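Local atomic coordinates of MAR1 Ribonuclease (Caenorhabditis elegans, PDB entry 2B34), a protein that is probably a hydrolase of the isochorismatase family, possibly a ribonuclease. Residues 14-20 / 101-107. Numbering follows the deposited sequence.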
ATOM      1  N   ASN A  14      15.248 -24.927   0.029  1.00 24.95           N
ATOM      2  CA  ASN A  14      14.981 -24.208  -1.224  1.00 24.64           C
ATOM      3  C   ASN A  14      15.412 -22.734  -1.220  1.00 24.20           C
ATOM      4  O   ASN A  14      15.070 -21.979  -2.137  1.00 24.21           O
ATOM      5  CB  ASN A  14      13.498 -24.347  -1.619  1.00 24.77           C
ATOM      6  CG  ASN A  14      12.557 -23.572  -0.697  1.00 25.39           C
ATOM      7  OD1 ASN A  14      12.991 -22.831   0.188  1.00 25.50           O
ATOM      8  ND2 ASN A  14      11.252 -23.732  -0.920  1.00 25.09           N
ATOM      9  N   SER A  15      16.171 -22.343  -0.197  1.00 23.56           N
ATOM     10  CA  SER A  15      16.479 -20.937   0.068  1.00 23.05           C
ATOM     11  C   SER A  15      17.971 -20.614   0.155  1.00 22.33           C
ATOM     12  O   SER A  15      18.793 -21.470   0.478  1.00 22.08           O
ATOM     13  CB  SER A  15      15.791 -20.484   1.364  1.00 23.14           C
ATOM     14  OG  SER A  15      14.379 -20.577   1.258  1.00 24.34           O
ATOM     15  N   ALA A  16      18.303 -19.358  -0.133  1.00 21.59           N
ATOM     16  CA  ALA A  16      19.646 -18.830   0.090  1.00 20.96           C
ATOM     17  C   ALA A  16      19.559 -17.473   0.775  1.00 20.45           C
ATOM     18  O   ALA A  16      18.618 -16.704   0.538  1.00 20.15           O
ATOM     19  CB  ALA A  16      20.419 -18.717  -1.226  1.00 20.93           C
ATOM     20  N   LEU A  17      20.535 -17.189   1.633  1.00 19.77           N
ATOM     21  CA  LEU A  17      20.637 -15.878   2.258  1.00 18.74           C
ATOM     22  C   LEU A  17      21.650 -15.017   1.518  1.00 18.36           C
ATOM     23  O   LEU A  17      22.819 -15.378   1.390  1.00 18.09           O
ATOM     24  CB  LEU A  17      21.003 -15.995   3.740  1.00 18.64           C
ATOM     25  CG  LEU A  17      21.269 -14.687   4.505  1.00 18.39           C
ATOM     26  CD1 LEU A  17      20.016 -13.796   4.637  1.00 17.48           C
ATOM     27  CD2 LEU A  17      21.850 -14.999   5.873  1.00 18.27           C
ATOM     28  N   PHE A  18      21.182 -13.876   1.028  1.00 17.90           N
ATOM     29  CA  PHE A  18      22.046 -12.906   0.374  1.00 17.93           C
ATOM     30  C   PHE A  18      22.288 -11.723   1.315  1.00 17.62           C
ATOM     31  O   PHE A  18      21.344 -11.061   1.756  1.00 17.30           O
ATOM     32  CB  PHE A  18      21.424 -12.452  -0.954  1.00 17.83           C
ATOM     33  CG  PHE A  18      21.783 -13.325  -2.141  1.00 18.63           C
ATOM     34  CD1 PHE A  18      21.876 -14.712  -2.020  1.00 18.75           C
ATOM     35  CD2 PHE A  18      21.997 -12.752  -3.396  1.00 18.73           C
ATOM     36  CE1 PHE A  18      22.200 -15.509  -3.123  1.00 19.49           C
ATOM     37  CE2 PHE A  18      22.323 -13.539  -4.503  1.00 19.38           C
ATOM     38  CZ  PHE A  18      22.426 -14.919  -4.364  1.00 18.89           C
ATOM     39  N   VAL A  19      23.558 -11.481   1.632  1.00 17.61           N
ATOM     40  CA  VAL A  19      23.966 -10.352   2.472  1.00 17.68           C
ATOM     41  C   VAL A  19      24.656  -9.329   1.577  1.00 17.95           C
ATOM     42  O   VAL A  19      25.791  -9.552   1.136  1.00 17.84           O
ATOM     43  CB  VAL A  19      24.952 -10.800   3.593  1.00 17.57           C
ATOM     44  CG1 VAL A  19      25.348  -9.623   4.484  1.00 17.06           C
ATOM     45  CG2 VAL A  19      24.367 -11.948   4.423  1.00 17.19           C
ATOM     46  N   CYS A  20      23.993  -8.211   1.294  1.00 18.42           N
ATOM     47  CA  CYS A  20      24.607  -7.264   0.360  1.00 18.95           C
ATOM     48  C   CYS A  20      25.190  -5.996   0.963  1.00 18.60           C
ATOM     49  O   CYS A  20      24.492  -5.190   1.601  1.00 18.28           O
ATOM     50  CB  CYS A  20      23.765  -7.027  -0.920  1.00 19.79           C
ATOM     51  SG  CYS A  20      23.020  -5.430  -1.252  1.00 21.51           S
ATOM     52  N   VAL A 101      18.414 -22.911  -5.904  1.00 28.13           N
ATOM     53  CA  VAL A 101      17.352 -22.423  -5.013  1.00 27.22           C
ATOM     54  C   VAL A 101      16.160 -21.805  -5.752  1.00 26.69           C
ATOM     55  O   VAL A 101      16.255 -21.464  -6.930  1.00 26.31           O
ATOM     56  CB  VAL A 101      17.893 -21.426  -3.938  1.00 27.30           C
ATOM     57  CG1 VAL A 101      18.879 -22.119  -3.011  1.00 27.24           C
ATOM     58  CG2 VAL A 101      18.521 -20.191  -4.588  1.00 26.73           C
ATOM     59  N   GLN A 102      15.039 -21.681  -5.043  1.00 25.96           N
ATOM     60  CA  GLN A 102      13.834 -21.038  -5.573  1.00 25.57           C
ATOM     61  C   GLN A 102      13.540 -19.739  -4.822  1.00 24.46           C
ATOM     62  O   GLN A 102      12.768 -18.905  -5.291  1.00 24.44           O
ATOM     63  CB  GLN A 102      12.631 -21.994  -5.489  1.00 25.41           C
ATOM     64  CG  GLN A 102      12.767 -23.227  -6.388  1.00 26.58           C
ATOM     65  CD  GLN A 102      11.787 -24.346  -6.048  1.00 26.88           C
ATOM     66  OE1 GLN A 102      11.474 -24.597  -4.879  1.00 28.58           O
ATOM     67  NE2 GLN A 102      11.316 -25.043  -7.080  1.00 28.78           N
ATOM     68  N   ASN A 103      14.176 -19.580  -3.660  1.00 23.46           N
ATOM     69  CA  ASN A 103      13.956 -18.434  -2.786  1.00 22.34           C
ATOM     70  C   ASN A 103      15.253 -17.750  -2.338  1.00 21.62           C
ATOM     71  O   ASN A 103      16.226 -18.416  -1.969  1.00 21.46           O
ATOM     72  CB  ASN A 103      13.159 -18.871  -1.556  1.00 22.57           C
ATOM     73  CG  ASN A 103      11.817 -19.492  -1.916  1.00 22.80           C
ATOM     74  OD1 ASN A 103      10.882 -18.796  -2.313  1.00 22.56           O
ATOM     75  ND2 ASN A 103      11.719 -20.809  -1.775  1.00 21.98           N
ATOM     76  N   VAL A 104      15.265 -16.419  -2.377  1.00 20.46           N
ATOM     77  CA  VAL A 104      16.369 -15.651  -1.814  1.00 19.34           C
ATOM     78  C   VAL A 104      15.870 -14.743  -0.691  1.00 18.75           C
ATOM     79  O   VAL A 104      14.943 -13.957  -0.869  1.00 18.72           O
ATOM     80  CB  VAL A 104      17.150 -14.831  -2.881  1.00 19.16           C
ATOM     81  CG1 VAL A 104      18.160 -13.892  -2.220  1.00 18.54           C
ATOM     82  CG2 VAL A 104      17.869 -15.753  -3.854  1.00 19.10           C
ATOM     83  N   ILE A 105      16.495 -14.889   0.470  1.00 18.23           N
ATOM     84  CA  ILE A 105      16.269 -14.012   1.605  1.00 17.58           C
ATOM     85  C   ILE A 105      17.331 -12.922   1.516  1.00 17.41           C
ATOM     86  O   ILE A 105      18.524 -13.215   1.420  1.00 17.24           O
ATOM     87  CB  ILE A 105      16.363 -14.791   2.936  1.00 17.54           C
ATOM     88  CG1 ILE A 105      15.412 -16.000   2.910  1.00 17.52           C
ATOM     89  CG2 ILE A 105      16.080 -13.867   4.127  1.00 17.05           C
ATOM     90  CD1 ILE A 105      15.670 -17.044   3.988  1.00 17.49           C
ATOM     91  N   LEU A 106      16.892 -11.667   1.519  1.00 17.04           N
ATOM     92  CA  LEU A 106      17.790 -10.551   1.244  1.00 17.08           C
ATOM     93  C   LEU A 106      17.890  -9.566   2.407  1.00 16.91           C
ATOM     94  O   LEU A 106      16.879  -9.039   2.884  1.00 16.66           O
ATOM     95  CB  LEU A 106      17.365  -9.836  -0.050  1.00 17.11           C
ATOM     96  CG  LEU A 106      18.203  -8.719  -0.686  1.00 17.08           C
ATOM     97  CD1 LEU A 106      19.686  -9.070  -0.815  1.00 17.00           C
ATOM     98  CD2 LEU A 106      17.631  -8.380  -2.055  1.00 17.12           C
ATOM     99  N   VAL A 107      19.121  -9.350   2.864  1.00 16.84           N
ATOM    100  CA  VAL A 107      19.433  -8.316   3.849  1.00 16.94           C
ATOM    101  C   VAL A 107      20.519  -7.396   3.291  1.00 17.27           C
ATOM    102  O   VAL A 107      21.228  -7.761   2.352  1.00 16.91           O
ATOM    103  CB  VAL A 107      19.878  -8.904   5.226  1.00 16.87           C
ATOM    104  CG1 VAL A 107      18.805  -9.819   5.801  1.00 16.91           C
ATOM    105  CG2 VAL A 107      21.225  -9.640   5.125  1.00 17.02           C
TER
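Seven backbone hydrogen bonds join residues 14-20 to 101-107. At the start, Asn14 O accepts from both Gln102 N (2.9 Å) and Asn103 N (3.0 Å), tying Gln102 and the start of strand 103-109 to the residue preceding strand 15-20. The ladder then zigzags in parallel fashion: Ala16 N to Asn103 O (2.9 Å), Ile105 N to Ala16 O (2.8 Å), Phe18 N to Ile105 O (2.8 Å), Val107 N to Phe18 O (3.0 Å) and Cys20 N to Val107 O (3.0 Å). The axes of the short strand segments are inclined at 24°, the twist usual between neighbouring parallel strands. This is the central pair of the parallel sheet in the α/β isochorismatase fold, strand order 3-2-1-4-5-6; strand 54-59 flanks 15-20 and strand 128-137 flanks 103-109. On one face, Val104 CG1 sits over the Phe18 ring, 4.1 Å from its centroid, in a CH-pi contact, while Phe18 CB meets Leu106 CD1 (3.8 Å) and Ala16 CB meets Val101 CG2 (4.1 Å). Helix 114-124 packs on Val104 and Leu106 and supplies Cys114, the disulfide partner of Cys20. The other face carries Leu17 CD1 against Ile105 CG2 (4.0 Å) and Val19 CG2 against Val107 CG2 (4.0 Å).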